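Local coordinates for protein restriction endonuclease R.BpuJI (Bacillus pumilus, PDB 2VLA) that recognises its cognate DNA sequence through this N-terminal domain, bound here to that DNA, and as the whole enzyme probably cuts DNA as an endonuclease, at residues Arg15-Asn20 with Asp66-Glu71; Glu7-Thr12 with Ala131-Arg136; Asn94-Asp99 with Pro103-Asp108; Tyr140-Leu145 with Asn215-Ala220. All coordinates share one frame; numbering follows the deposited sequence.

Interaction 1: Arg15-Asn20 with Asp66-Glu71. With nucleotides of chain C; nucleotides of chain B.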
# COMPACT_ATOMS: atom_id res chain seq x y z
N ARG A 15 7.60 -2.64 4.60
CA ARG A 15 7.94 -1.70 5.66
C ARG A 15 8.72 -0.50 5.12
O ARG A 15 9.62 -0.66 4.32
CB ARG A 15 8.72 -2.44 6.74
CG ARG A 15 8.97 -1.61 8.01
CD ARG A 15 9.43 -2.47 9.19
NE ARG A 15 8.34 -3.30 9.69
CZ ARG A 15 8.40 -4.05 10.76
NH1 ARG A 15 9.51 -4.09 11.49
NH2 ARG A 15 7.36 -4.76 11.13
N GLY A 16 8.30 0.69 5.53
CA GLY A 16 8.83 1.92 4.93
C GLY A 16 10.28 2.24 5.23
O GLY A 16 10.85 1.75 6.23
N LYS A 17 10.87 3.01 4.34
CA LYS A 17 12.21 3.55 4.54
C LYS A 17 12.35 5.02 4.20
O LYS A 17 13.40 5.61 4.45
CB LYS A 17 13.25 2.77 3.73
CG LYS A 17 13.22 1.26 3.92
CD LYS A 17 14.18 0.59 2.97
CE LYS A 17 13.84 -0.86 2.79
NZ LYS A 17 14.16 -1.71 3.99
N ALA A 18 11.32 5.63 3.62
CA ALA A 18 11.47 6.95 3.00
C ALA A 18 10.60 8.06 3.61
O ALA A 18 10.64 9.18 3.15
CB ALA A 18 11.20 6.85 1.49
N LYS A 19 9.84 7.75 4.64
CA LYS A 19 8.91 8.75 5.23
C LYS A 19 9.65 9.94 5.85
O LYS A 19 9.34 11.09 5.54
CB LYS A 19 8.00 8.09 6.26
CG LYS A 19 6.86 8.98 6.75
CD LYS A 19 5.82 9.13 5.64
CE LYS A 19 4.52 9.80 6.10
NZ LYS A 19 4.75 11.21 6.50
N ASN A 20 10.57 9.67 6.76
CA ASN A 20 11.27 10.75 7.49
C ASN A 20 11.95 11.74 6.56
O ASN A 20 12.02 12.94 6.87
CB ASN A 20 12.33 10.16 8.43
CG ASN A 20 11.74 9.58 9.69
OD1 ASN A 20 10.58 9.82 10.02
ND2 ASN A 20 12.58 8.83 10.47
N ASP A 66 20.67 -1.79 -1.15
CA ASP A 66 19.95 -2.78 -1.94
C ASP A 66 18.47 -2.81 -1.54
O ASP A 66 17.59 -2.86 -2.40
CB ASP A 66 20.57 -4.18 -1.72
CG ASP A 66 21.91 -4.37 -2.42
OD1 ASP A 66 22.22 -3.62 -3.36
OD2 ASP A 66 22.62 -5.33 -2.05
N ASN A 67 18.20 -2.80 -0.25
CA ASN A 67 16.82 -2.88 0.21
C ASN A 67 16.02 -1.63 -0.21
O ASN A 67 14.85 -1.75 -0.63
CB ASN A 67 16.75 -3.07 1.73
CG ASN A 67 17.13 -4.47 2.20
OD1 ASN A 67 17.18 -5.43 1.41
ND2 ASN A 67 17.29 -4.61 3.49
N HIS A 68 16.61 -0.45 -0.12
CA HIS A 68 15.95 0.73 -0.67
C HIS A 68 15.58 0.48 -2.15
O HIS A 68 14.46 0.78 -2.60
CB HIS A 68 16.83 1.98 -0.56
CG HIS A 68 16.70 2.71 0.73
ND1 HIS A 68 16.01 3.89 0.84
CD2 HIS A 68 17.23 2.46 1.96
CE1 HIS A 68 16.12 4.34 2.08
NE2 HIS A 68 16.83 3.47 2.78
N ARG A 69 16.55 0.00 -2.91
CA ARG A 69 16.36 -0.16 -4.34
C ARG A 69 15.24 -1.13 -4.63
O ARG A 69 14.33 -0.84 -5.44
CB ARG A 69 17.64 -0.66 -5.00
CG ARG A 69 17.64 -0.53 -6.50
CD ARG A 69 18.89 -1.09 -7.12
NE ARG A 69 18.97 -2.52 -6.91
CZ ARG A 69 19.81 -3.11 -6.07
NH1 ARG A 69 20.69 -2.38 -5.40
NH2 ARG A 69 19.77 -4.43 -5.90
N THR A 70 15.28 -2.30 -4.00
CA THR A 70 14.32 -3.33 -4.35
C THR A 70 12.98 -3.13 -3.68
O THR A 70 11.94 -3.25 -4.34
CB THR A 70 14.85 -4.76 -4.09
OG1 THR A 70 14.92 -5.01 -2.68
CG2 THR A 70 16.24 -4.95 -4.73
N GLU A 71 12.98 -2.82 -2.40
CA GLU A 71 11.74 -2.77 -1.63
C GLU A 71 10.95 -1.52 -1.87
O GLU A 71 9.70 -1.57 -1.90
CB GLU A 71 12.00 -2.89 -0.14
CG GLU A 71 12.68 -4.17 0.33
CD GLU A 71 12.62 -4.30 1.85
OE1 GLU A 71 11.51 -4.48 2.38
OE2 GLU A 71 13.70 -4.18 2.53
P DA C 4 11.10 5.82 7.57
OP1 DA C 4 11.25 7.20 7.83
OP2 DA C 4 10.18 5.32 6.51
O5' DA C 4 12.47 5.11 7.45
C5' DA C 4 13.57 5.63 8.24
C4' DA C 4 14.50 4.50 8.61
O4' DA C 4 13.91 3.67 9.64
C3' DA C 4 14.85 3.55 7.45
O3' DA C 4 16.20 3.15 7.61
C2' DA C 4 13.92 2.38 7.72
C1' DA C 4 13.97 2.30 9.23
N9 DA C 4 12.88 1.58 9.85
C8 DA C 4 11.57 1.51 9.43
N7 DA C 4 10.81 0.81 10.23
C5 DA C 4 11.64 0.39 11.26
C6 DA C 4 11.44 -0.38 12.39
N6 DA C 4 10.29 -0.91 12.79
N1 DA C 4 12.53 -0.58 13.20
C2 DA C 4 13.73 -0.05 12.84
N3 DA C 4 14.03 0.69 11.81
C4 DA C 4 12.92 0.87 11.02
P DC B 5 12.05 -7.35 -3.30
OP1 DC B 5 12.10 -7.12 -4.76
OP2 DC B 5 12.50 -6.28 -2.40
O5' DC B 5 10.58 -7.86 -2.95
C5' DC B 5 9.91 -7.44 -1.79
C4' DC B 5 9.62 -8.60 -0.88
O4' DC B 5 10.88 -9.20 -0.45
C3' DC B 5 8.89 -8.24 0.40
O3' DC B 5 8.15 -9.37 0.86
C2' DC B 5 10.08 -7.87 1.29
C1' DC B 5 11.02 -9.02 0.95
N1 DC B 5 12.42 -8.77 1.29
C2 DC B 5 13.08 -9.58 2.23
O2 DC B 5 12.47 -10.55 2.73
N3 DC B 5 14.38 -9.28 2.56
C4 DC B 5 14.98 -8.25 2.01
N4 DC B 5 16.26 -8.00 2.36
C5 DC B 5 14.35 -7.40 1.08
C6 DC B 5 13.08 -7.70 0.74
P DC B 7 7.04 -11.18 8.43
OP1 DC B 7 6.63 -12.50 8.94
OP2 DC B 7 5.98 -10.23 8.04
O5' DC B 7 7.99 -10.42 9.46
C5' DC B 7 9.08 -11.10 10.07
C4' DC B 7 9.92 -10.15 10.91
O4' DC B 7 10.62 -9.21 10.03
C3' DC B 7 9.13 -9.25 11.87
O3' DC B 7 9.83 -9.17 13.09
C2' DC B 7 9.16 -7.89 11.21
C1' DC B 7 10.54 -7.92 10.62
N1 DC B 7 10.86 -6.95 9.56
C2 DC B 7 12.16 -6.46 9.49
O2 DC B 7 12.97 -6.79 10.37
N3 DC B 7 12.50 -5.60 8.50
C4 DC B 7 11.59 -5.31 7.56
N4 DC B 7 11.94 -4.48 6.58
C5 DC B 7 10.27 -5.81 7.61
C6 DC B 7 9.94 -6.61 8.61
O HOH W 1 9.54 -4.72 4.33
O HOH W 2 11.53 -2.43 4.32

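Interaction 2: Glu7-Thr12 with Ala131-Arg136. With nucleotides of chain B.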
# COMPACT_ATOMS: atom_id res chain seq x y z
N GLU A 7 -12.75 -12.65 13.21
CA GLU A 7 -11.81 -13.30 12.27
C GLU A 7 -10.75 -12.30 11.81
O GLU A 7 -11.04 -11.38 11.07
CB GLU A 7 -12.56 -13.88 11.07
CG GLU A 7 -13.53 -14.98 11.42
CD GLU A 7 -14.33 -15.49 10.21
OE1 GLU A 7 -14.08 -15.03 9.07
OE2 GLU A 7 -15.20 -16.37 10.40
N GLN A 8 -9.55 -12.47 12.30
CA GLN A 8 -8.50 -11.50 12.06
C GLN A 8 -7.42 -12.10 11.17
O GLN A 8 -7.20 -13.31 11.19
CB GLN A 8 -7.88 -11.06 13.41
CG GLN A 8 -8.80 -10.20 14.27
CD GLN A 8 -8.82 -8.73 13.83
OE1 GLN A 8 -7.82 -8.04 13.92
NE2 GLN A 8 -9.98 -8.27 13.34
N PHE A 9 -6.74 -11.25 10.41
CA PHE A 9 -5.75 -11.73 9.45
C PHE A 9 -4.72 -10.65 9.18
O PHE A 9 -5.05 -9.59 8.68
CB PHE A 9 -6.44 -12.15 8.13
CG PHE A 9 -5.49 -12.71 7.08
CD1 PHE A 9 -4.82 -11.87 6.22
CD2 PHE A 9 -5.29 -14.07 6.97
CE1 PHE A 9 -3.95 -12.38 5.27
CE2 PHE A 9 -4.44 -14.58 6.02
CZ PHE A 9 -3.76 -13.73 5.18
N ARG A 10 -3.47 -10.92 9.57
CA ARG A 10 -2.39 -9.98 9.35
C ARG A 10 -2.02 -9.95 7.87
O ARG A 10 -1.66 -10.98 7.29
CB ARG A 10 -1.18 -10.36 10.21
CG ARG A 10 -0.00 -9.40 10.08
CD ARG A 10 1.09 -9.70 11.06
NE ARG A 10 2.14 -8.70 11.02
CZ ARG A 10 3.27 -8.78 10.33
NH1 ARG A 10 3.53 -9.82 9.58
NH2 ARG A 10 4.17 -7.80 10.41
N CYS A 11 -2.13 -8.77 7.28
CA CYS A 11 -1.97 -8.61 5.86
C CYS A 11 -1.07 -7.40 5.60
O CYS A 11 -1.51 -6.26 5.61
CB CYS A 11 -3.37 -8.44 5.17
SG CYS A 11 -3.36 -8.44 3.41
N THR A 12 0.21 -7.66 5.42
CA THR A 12 1.19 -6.59 5.46
C THR A 12 1.35 -5.88 4.14
O THR A 12 0.91 -6.40 3.05
CB THR A 12 2.59 -7.08 5.90
OG1 THR A 12 3.07 -8.04 4.98
CG2 THR A 12 2.55 -7.68 7.28
N ALA A 131 -6.29 -17.56 1.50
CA ALA A 131 -7.30 -16.98 2.37
C ALA A 131 -8.43 -16.27 1.58
O ALA A 131 -9.35 -15.71 2.17
CB ALA A 131 -6.63 -16.00 3.37
N LYS A 132 -8.32 -16.27 0.25
CA LYS A 132 -9.32 -15.66 -0.61
C LYS A 132 -9.41 -14.16 -0.40
O LYS A 132 -10.46 -13.57 -0.51
CB LYS A 132 -10.67 -16.31 -0.39
CG LYS A 132 -10.68 -17.83 -0.69
N ILE A 133 -8.29 -13.53 -0.11
CA ILE A 133 -8.29 -12.10 0.05
C ILE A 133 -8.41 -11.43 -1.34
O ILE A 133 -7.80 -11.88 -2.31
CB ILE A 133 -7.04 -11.63 0.81
CG1 ILE A 133 -7.13 -12.08 2.29
CG2 ILE A 133 -6.89 -10.11 0.72
CD1 ILE A 133 -5.86 -11.79 3.13
N GLN A 134 -9.25 -10.40 -1.42
CA GLN A 134 -9.43 -9.62 -2.67
C GLN A 134 -10.09 -8.30 -2.35
O GLN A 134 -11.27 -8.24 -2.05
CB GLN A 134 -10.24 -10.37 -3.75
CG GLN A 134 -11.19 -11.35 -3.29
CD GLN A 134 -11.90 -12.06 -4.46
OE1 GLN A 134 -11.66 -11.74 -5.65
NE2 GLN A 134 -12.79 -12.99 -4.13
N ILE A 135 -9.29 -7.24 -2.37
CA ILE A 135 -9.77 -5.94 -1.98
C ILE A 135 -8.90 -4.83 -2.54
O ILE A 135 -7.68 -4.97 -2.66
CB ILE A 135 -9.84 -5.83 -0.43
CG1 ILE A 135 -10.72 -4.65 -0.01
CG2 ILE A 135 -8.41 -5.71 0.16
CD1 ILE A 135 -12.21 -4.90 -0.21
N ARG A 136 -9.54 -3.72 -2.89
CA ARG A 136 -8.85 -2.46 -3.12
C ARG A 136 -8.97 -1.65 -1.85
O ARG A 136 -9.99 -1.02 -1.60
CB ARG A 136 -9.52 -1.69 -4.28
CG ARG A 136 -9.65 -2.48 -5.59
CD ARG A 136 -10.17 -1.58 -6.67
NE ARG A 136 -10.49 -2.32 -7.87
CZ ARG A 136 -10.44 -1.81 -9.09
NH1 ARG A 136 -10.05 -0.55 -9.27
NH2 ARG A 136 -10.80 -2.55 -10.12
P DC B 7 7.04 -11.18 8.43
OP1 DC B 7 6.63 -12.50 8.94
OP2 DC B 7 5.98 -10.23 8.04
O5' DC B 7 7.99 -10.42 9.46
C5' DC B 7 9.08 -11.10 10.07
C4' DC B 7 9.92 -10.15 10.91
O4' DC B 7 10.62 -9.21 10.03
C3' DC B 7 9.13 -9.25 11.87
O3' DC B 7 9.83 -9.17 13.09
C2' DC B 7 9.16 -7.89 11.21
C1' DC B 7 10.54 -7.92 10.62
N1 DC B 7 10.86 -6.95 9.56
C2 DC B 7 12.16 -6.46 9.49
O2 DC B 7 12.97 -6.79 10.37
N3 DC B 7 12.50 -5.60 8.50
C4 DC B 7 11.59 -5.31 7.56
N4 DC B 7 11.94 -4.48 6.58
C5 DC B 7 10.27 -5.81 7.61
C6 DC B 7 9.94 -6.61 8.61

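Interaction 3: Asn94-Asp99 with Pro103-Asp108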
# COMPACT_ATOMS: atom_id res chain seq x y z
N ASN A 94 7.87 8.61 -14.50
CA ASN A 94 7.85 9.54 -15.62
C ASN A 94 6.91 10.74 -15.34
O ASN A 94 7.23 11.88 -15.65
CB ASN A 94 7.42 8.82 -16.91
CG ASN A 94 8.50 7.86 -17.45
OD1 ASN A 94 9.69 8.01 -17.14
ND2 ASN A 94 8.09 6.90 -18.27
N LYS A 95 5.75 10.46 -14.76
CA LYS A 95 4.79 11.51 -14.48
C LYS A 95 5.33 12.48 -13.42
O LYS A 95 5.23 13.69 -13.56
CB LYS A 95 3.45 10.92 -14.03
CG LYS A 95 2.41 11.94 -13.63
CD LYS A 95 1.02 11.28 -13.49
CE LYS A 95 -0.01 12.28 -12.99
NZ LYS A 95 0.32 12.85 -11.66
N TYR A 96 5.91 11.94 -12.36
CA TYR A 96 6.45 12.75 -11.27
C TYR A 96 7.62 13.61 -11.76
O TYR A 96 7.76 14.77 -11.35
CB TYR A 96 6.87 11.81 -10.13
CG TYR A 96 7.56 12.49 -8.97
CD1 TYR A 96 6.88 13.38 -8.13
CD2 TYR A 96 8.90 12.22 -8.69
CE1 TYR A 96 7.54 13.98 -7.06
CE2 TYR A 96 9.55 12.82 -7.62
CZ TYR A 96 8.88 13.70 -6.82
OH TYR A 96 9.56 14.27 -5.77
N ILE A 97 8.43 13.05 -12.65
CA ILE A 97 9.54 13.79 -13.26
C ILE A 97 8.99 15.03 -14.04
O ILE A 97 9.62 16.08 -14.06
CB ILE A 97 10.36 12.86 -14.21
CG1 ILE A 97 11.24 11.88 -13.41
CG2 ILE A 97 11.20 13.68 -15.21
CD1 ILE A 97 12.39 12.49 -12.74
N GLU A 98 7.80 14.89 -14.64
CA GLU A 98 7.18 16.01 -15.35
C GLU A 98 6.44 16.99 -14.43
O GLU A 98 6.42 18.19 -14.70
CB GLU A 98 6.19 15.52 -16.45
CG GLU A 98 6.83 14.79 -17.63
CD GLU A 98 7.44 15.72 -18.71
OE1 GLU A 98 7.80 16.89 -18.42
OE2 GLU A 98 7.58 15.25 -19.85
N ASP A 99 5.76 16.49 -13.40
CA ASP A 99 4.86 17.37 -12.64
C ASP A 99 5.25 17.70 -11.21
O ASP A 99 4.66 18.61 -10.62
CB ASP A 99 3.40 16.89 -12.71
CG ASP A 99 3.13 15.60 -11.96
OD1 ASP A 99 3.94 15.17 -11.11
OD2 ASP A 99 2.04 15.05 -12.16
N PRO A 103 1.74 14.64 -3.80
CA PRO A 103 0.45 14.06 -3.45
C PRO A 103 -0.15 13.21 -4.57
O PRO A 103 -0.74 12.18 -4.29
CB PRO A 103 -0.42 15.30 -3.17
CG PRO A 103 0.55 16.34 -2.75
CD PRO A 103 1.77 16.09 -3.61
N ALA A 104 0.04 13.61 -5.82
CA ALA A 104 -0.49 12.82 -6.94
C ALA A 104 0.23 11.50 -7.10
O ALA A 104 -0.38 10.52 -7.45
CB ALA A 104 -0.42 13.61 -8.23
N PHE A 105 1.51 11.46 -6.81
CA PHE A 105 2.28 10.24 -6.81
C PHE A 105 1.66 9.25 -5.83
O PHE A 105 1.45 8.08 -6.16
CB PHE A 105 3.74 10.58 -6.43
CG PHE A 105 4.68 9.41 -6.45
CD1 PHE A 105 4.88 8.65 -5.32
CD2 PHE A 105 5.48 9.17 -7.55
CE1 PHE A 105 5.81 7.62 -5.30
CE2 PHE A 105 6.40 8.14 -7.56
CZ PHE A 105 6.59 7.38 -6.42
N PHE A 106 1.34 9.71 -4.63
CA PHE A 106 0.76 8.84 -3.63
C PHE A 106 -0.72 8.55 -3.85
O PHE A 106 -1.19 7.47 -3.53
CB PHE A 106 1.07 9.35 -2.23
CG PHE A 106 2.48 9.14 -1.86
CD1 PHE A 106 2.93 7.88 -1.59
CD2 PHE A 106 3.41 10.18 -1.93
CE1 PHE A 106 4.25 7.65 -1.33
CE2 PHE A 106 4.72 9.94 -1.72
CZ PHE A 106 5.15 8.69 -1.40
N LYS A 107 -1.45 9.50 -4.44
CA LYS A 107 -2.83 9.22 -4.88
C LYS A 107 -2.84 8.02 -5.80
O LYS A 107 -3.67 7.12 -5.65
CB LYS A 107 -3.44 10.43 -5.60
CG LYS A 107 -3.96 11.52 -4.68
CD LYS A 107 -4.45 12.74 -5.47
CE LYS A 107 -5.02 13.84 -4.54
NZ LYS A 107 -3.98 14.76 -4.03
N ASP A 108 -1.91 7.99 -6.74
CA ASP A 108 -1.86 6.93 -7.73
C ASP A 108 -1.51 5.59 -7.08
O ASP A 108 -2.10 4.56 -7.41
CB ASP A 108 -0.84 7.27 -8.82
CG ASP A 108 -0.87 6.29 -9.98
OD1 ASP A 108 -1.90 6.29 -10.75
OD2 ASP A 108 0.09 5.51 -10.13
O HOH W 3 0.46 10.31 -10.20

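Interaction 4: Tyr140-Leu145 with Asn215-Ala220. With nucleotides of chain C.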
# COMPACT_ATOMS: atom_id res chain seq x y z
N TYR A 140 -11.75 1.33 -0.26
CA TYR A 140 -12.57 0.82 0.79
C TYR A 140 -12.47 1.70 2.07
O TYR A 140 -13.47 2.06 2.68
CB TYR A 140 -12.22 -0.64 1.11
CG TYR A 140 -13.27 -1.33 1.93
CD1 TYR A 140 -13.25 -1.24 3.30
CD2 TYR A 140 -14.35 -2.03 1.34
CE1 TYR A 140 -14.19 -1.81 4.06
CE2 TYR A 140 -15.30 -2.61 2.10
CZ TYR A 140 -15.23 -2.50 3.47
OH TYR A 140 -16.16 -3.06 4.31
N ILE A 141 -11.23 2.04 2.47
CA ILE A 141 -11.01 2.91 3.65
C ILE A 141 -11.73 4.24 3.46
O ILE A 141 -12.42 4.73 4.36
CB ILE A 141 -9.50 3.16 3.90
CG1 ILE A 141 -8.83 1.89 4.42
CG2 ILE A 141 -9.29 4.31 4.89
CD1 ILE A 141 -7.33 1.88 4.19
N LEU A 142 -11.57 4.84 2.29
CA LEU A 142 -12.19 6.10 2.03
C LEU A 142 -13.74 6.00 2.14
O LEU A 142 -14.38 6.87 2.70
CB LEU A 142 -11.79 6.60 0.64
CG LEU A 142 -10.32 7.09 0.55
CD1 LEU A 142 -10.05 7.43 -0.91
CD2 LEU A 142 -10.05 8.32 1.49
N GLN A 143 -14.33 4.92 1.61
CA GLN A 143 -15.75 4.75 1.75
C GLN A 143 -16.20 4.52 3.20
O GLN A 143 -17.22 5.03 3.62
CB GLN A 143 -16.25 3.61 0.86
CG GLN A 143 -17.79 3.45 0.84
CD GLN A 143 -18.49 4.58 0.13
OE1 GLN A 143 -17.89 5.32 -0.63
NE2 GLN A 143 -19.80 4.63 0.27
N VAL A 144 -15.41 3.77 3.96
CA VAL A 144 -15.70 3.59 5.39
C VAL A 144 -15.69 4.97 6.11
O VAL A 144 -16.57 5.28 6.89
CB VAL A 144 -14.67 2.64 6.04
CG1 VAL A 144 -14.71 2.72 7.59
CG2 VAL A 144 -14.90 1.21 5.59
N LEU A 145 -14.70 5.81 5.78
CA LEU A 145 -14.61 7.13 6.41
C LEU A 145 -15.79 8.04 5.99
O LEU A 145 -16.34 8.78 6.82
CB LEU A 145 -13.27 7.79 6.06
CG LEU A 145 -12.04 7.15 6.72
CD1 LEU A 145 -10.78 7.72 6.11
CD2 LEU A 145 -12.05 7.36 8.24
N ASN A 215 -0.56 6.37 6.30
CA ASN A 215 0.39 7.40 5.90
C ASN A 215 0.34 7.73 4.42
O ASN A 215 0.52 8.87 4.02
CB ASN A 215 1.84 6.98 6.26
CG ASN A 215 2.19 7.11 7.73
OD1 ASN A 215 1.44 7.70 8.51
ND2 ASN A 215 3.33 6.56 8.09
N TYR A 216 0.20 6.71 3.58
CA TYR A 216 0.20 6.96 2.14
C TYR A 216 -1.07 7.70 1.72
O TYR A 216 -1.03 8.53 0.86
CB TYR A 216 0.45 5.65 1.33
CG TYR A 216 1.82 5.08 1.65
CD1 TYR A 216 2.94 5.88 1.60
CD2 TYR A 216 1.96 3.78 2.11
CE1 TYR A 216 4.17 5.41 1.98
CE2 TYR A 216 3.20 3.31 2.51
CZ TYR A 216 4.31 4.15 2.44
OH TYR A 216 5.56 3.71 2.90
N LEU A 217 -2.17 7.41 2.38
CA LEU A 217 -3.39 8.14 2.14
C LEU A 217 -3.29 9.60 2.66
O LEU A 217 -3.91 10.52 2.10
CB LEU A 217 -4.57 7.41 2.78
CG LEU A 217 -5.96 7.61 2.21
CD1 LEU A 217 -6.02 7.22 0.74
CD2 LEU A 217 -6.98 6.81 3.03
N GLU A 218 -2.48 9.82 3.70
CA GLU A 218 -2.23 11.15 4.19
C GLU A 218 -1.28 11.92 3.26
O GLU A 218 -1.50 13.12 2.99
CB GLU A 218 -1.64 11.08 5.59
CG GLU A 218 -1.49 12.45 6.27
CD GLU A 218 -0.93 12.33 7.68
OE1 GLU A 218 0.24 11.91 7.81
OE2 GLU A 218 -1.68 12.67 8.63
N LEU A 219 -0.26 11.24 2.73
CA LEU A 219 0.62 11.85 1.75
C LEU A 219 -0.09 12.21 0.45
O LEU A 219 0.33 13.11 -0.25
CB LEU A 219 1.81 10.93 1.47
CG LEU A 219 2.88 10.88 2.57
CD1 LEU A 219 3.76 9.69 2.39
CD2 LEU A 219 3.68 12.16 2.57
N ALA A 220 -1.16 11.49 0.14
CA ALA A 220 -2.02 11.78 -1.02
C ALA A 220 -2.96 12.98 -0.73
O ALA A 220 -3.71 13.42 -1.60
CB ALA A 220 -2.84 10.55 -1.37
P DC C 3 5.88 7.57 10.98
OP1 DC C 3 5.96 8.88 10.30
OP2 DC C 3 4.77 6.64 10.72
O5' DC C 3 7.22 6.75 10.68
C5' DC C 3 8.48 7.38 10.80
C4' DC C 3 9.59 6.36 10.73
O4' DC C 3 9.60 5.57 11.93
C3' DC C 3 9.43 5.36 9.60
O3' DC C 3 10.65 5.10 8.93
C2' DC C 3 8.96 4.10 10.32
C1' DC C 3 9.81 4.23 11.55
N1 DC C 3 9.48 3.35 12.64
C2 DC C 3 10.49 2.86 13.49
O2 DC C 3 11.69 3.25 13.35
N3 DC C 3 10.14 2.02 14.48
C4 DC C 3 8.87 1.65 14.64
N4 DC C 3 8.58 0.83 15.64
C5 DC C 3 7.86 2.12 13.77
C6 DC C 3 8.20 2.92 12.78

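Interaction 1: Arg15-Asn20 with Asp66-Glu71
Lys17 sets off with CG anti to the carbonyl carbon (chi1 -52°), runs on almost straight, then bends at its last torsion (chi4 -72°), which brings NZ onto the carboxylate of Glu71. The two side chains meet at about a right angle, and Lys17 NZ forms a salt bridge with Glu71 OE2 at 2.9 Å, reaching it from above the carboxylate plane; the same OE2 also accepts from a cytosine N4 of the DNA. On the way the chain lies over one face of His68, with Lys17 CD 3.9 Å from the ring centroid in a CH-pi contact; the ring is held at both nitrogens, ND1 by Tyr29 OH and NE2 by a DNA phosphate. A water bridges Arg15 N and Glu71 OE1. Asn67 OD1 accepts a bond from the base N4 of DC5 of chain B at 2.9 Å, and Thr70 OG1 donates to that nucleotide's phosphate OP2. C6 of DC7 of chain B lies over one face of the Arg15 guanidinium, 3.7 Å above the plane of that group, while NH1 bonds a guanine O6. With a leucine at Arg15, that guanine oxygen would probably lose its donor and the cytosine its flat, charged cover. The loop 15-20 packs through Arg15 on helix 203-219 and through Ala18 on helix 22-36, whereas helix 62-76 rests by His68 and Arg69 on helix 41-56.

Interaction 2: Glu7-Thr12 with Ala131-Arg136
Phe9, Ala131 and Ile133 make a small apolar cluster where an extended N-terminal arm passes the end of helix 122-130, a helix closed by a Schellman motif in which Lys132 takes positive phi. Phe9 has CG anti to its own nitrogen (chi1 -178°), which carries the ring toward 131-136. There Phe9 CE2 packs on Ala131 CB at 3.7 Å, while CE1 is met by the CD1 methyl of Ile133, both approaches being oblique. Cys11, two residues on, also points toward the loop, its SG 4.2 Å from Ile133 CD1, and its CB lies at the edge of the Phe9 ring. CD1 is modelled closer to Phe9 than carbons can sit, and Ile133 has two conformers, so both contacts of this methyl are doubtful. Helix 168-171 shares in the cluster, with Leu168 against Phe9 and Leu171 against both Cys11 and Ile133.

Between Phe9 and Cys11, Arg10 leaves the backbone on the side away from the loop, and its extended chain ends at the DNA backbone. Arg10 NH1 bonds OP2 of DC7 of chain B at 2.9 Å, nearly straight at 171°, with the oxygen in the guanidinium plane. NE is held by the carbonyl of Tyr205, whose ring makes a cation-pi contact, which probably limits the rotation of the group facing the phosphate. Farther along the other loop, Gln134 and Ile135 help line the pocket of a bound polyether. A Schellman motif ending one helix and an N-cap residue, Arg136, opening helix 137-150 form a common helix-to-helix link, packed here against the N-terminal arm.

Interaction 3: Asn94-Asp99 with Pro103-Asp108
Tyr96 and Phe105 supply the aromatic part of this contact between consecutive helices. Their rings form an edge-to-face pair, the edge of Phe105 turned to the face of Tyr96, with centroids 5.6 Å apart and planes inclined at 61°. Phe105 reaches across with CG anti to its backbone nitrogen (chi1 -177°), and its CD2 comes within 3.9 Å of Tyr96 CB, at the root of the tyrosine rather than its hydroxyl. Further apolar packing surrounds the pair: Phe105 CD1 stands over the face of Phe106, itself in an edge-to-face pair with Phe77, and Tyr96 lies on Leu26, Pro27 and Ala30 of helix 22-36.

The polar part sits around Lys95. Its NZ forms a salt bridge one turn along its own helix with Asp99 OD2 at 2.8 Å, the carboxylate oxygen offering its syn lone pair, and lies 3.6 Å from the Ala104 methyl CB. No direct hydrogen bond joins the segments; instead a water accepts from Lys95 NZ at 2.9 Å and donates weakly to Ala104 O. The turn between the helices is tied by Asp101, whose N bonds Asp99 OD1 and whose OD1 takes the amide of Ala104.

Chemically, then, the contact is two-sided: apolar and aromatic packing makes up the inner side, while on the outer side an ion pair within one helix probably keeps the ammonium positioned for its water bridge.

Interaction 4: Tyr140-Leu145 with Asn215-Ala220
Leu217 sends its CD2 methyl between two residues of the facing helix, touching Leu142 CD2 at 3.8 Å and Ile141 CG2 at 3.9 Å. The leucine has CG anti to its backbone nitrogen (chi1 -155°), which points the branch at helix 137-150; two conformers were modelled, and these contacts belong to one of them. Leu217 slides past Ile141 in the opposite direction but crosses Leu142 at a slant, meeting both mainly through its CD2 methyl. Strand residues close the core, with Ile223 against Leu217 and Leu232 against Leu142.

Two residues earlier, Asn215 faces the DNA. Asn215 ND2 donates to OP2 of DC3 of chain C at 3.0 Å and 163°, while its OD1 accepts from Arg211 NE, which fixes which end of the amide meets the phosphate. With a valine in this place, the phosphate is likely to lose an amide donor and Arg211 an acceptor for NE.

Thus helix 203-219 carries a phosphate contact and a buried leucine on different sides, and leads into the two-stranded antiparallel hairpin of 223-225 and 230-232. A helix followed by such a hairpin, packed on further helices, is consistent with a winged-helix DNA-binding unit.

Overall arrangement
All four contacts fall within the N-terminal family region. Along the chain, interactions 1 and 3 lie in series inside the loop closed by interaction 2, and interaction 4 follows. Interactions 1 and 2 use adjoining parts of the same N-terminal arm, yet their centres are about 23 Å apart, on opposite sides of the chain's centre. Interaction 4 links the others: Lys19 packs on Asn215 and Leu219, Ile135 on Tyr140, and Phe106 on Tyr216, while Lys107 NZ probably bonds Ala220 O. Helix 203-219 and the residue after it touch both the arm and helix 102-112. Interactions 1, 2 and 4 each include a DNA contact, whereas interaction 3, structural packing, has its nearest atom about 10 Å from the nucleic acid.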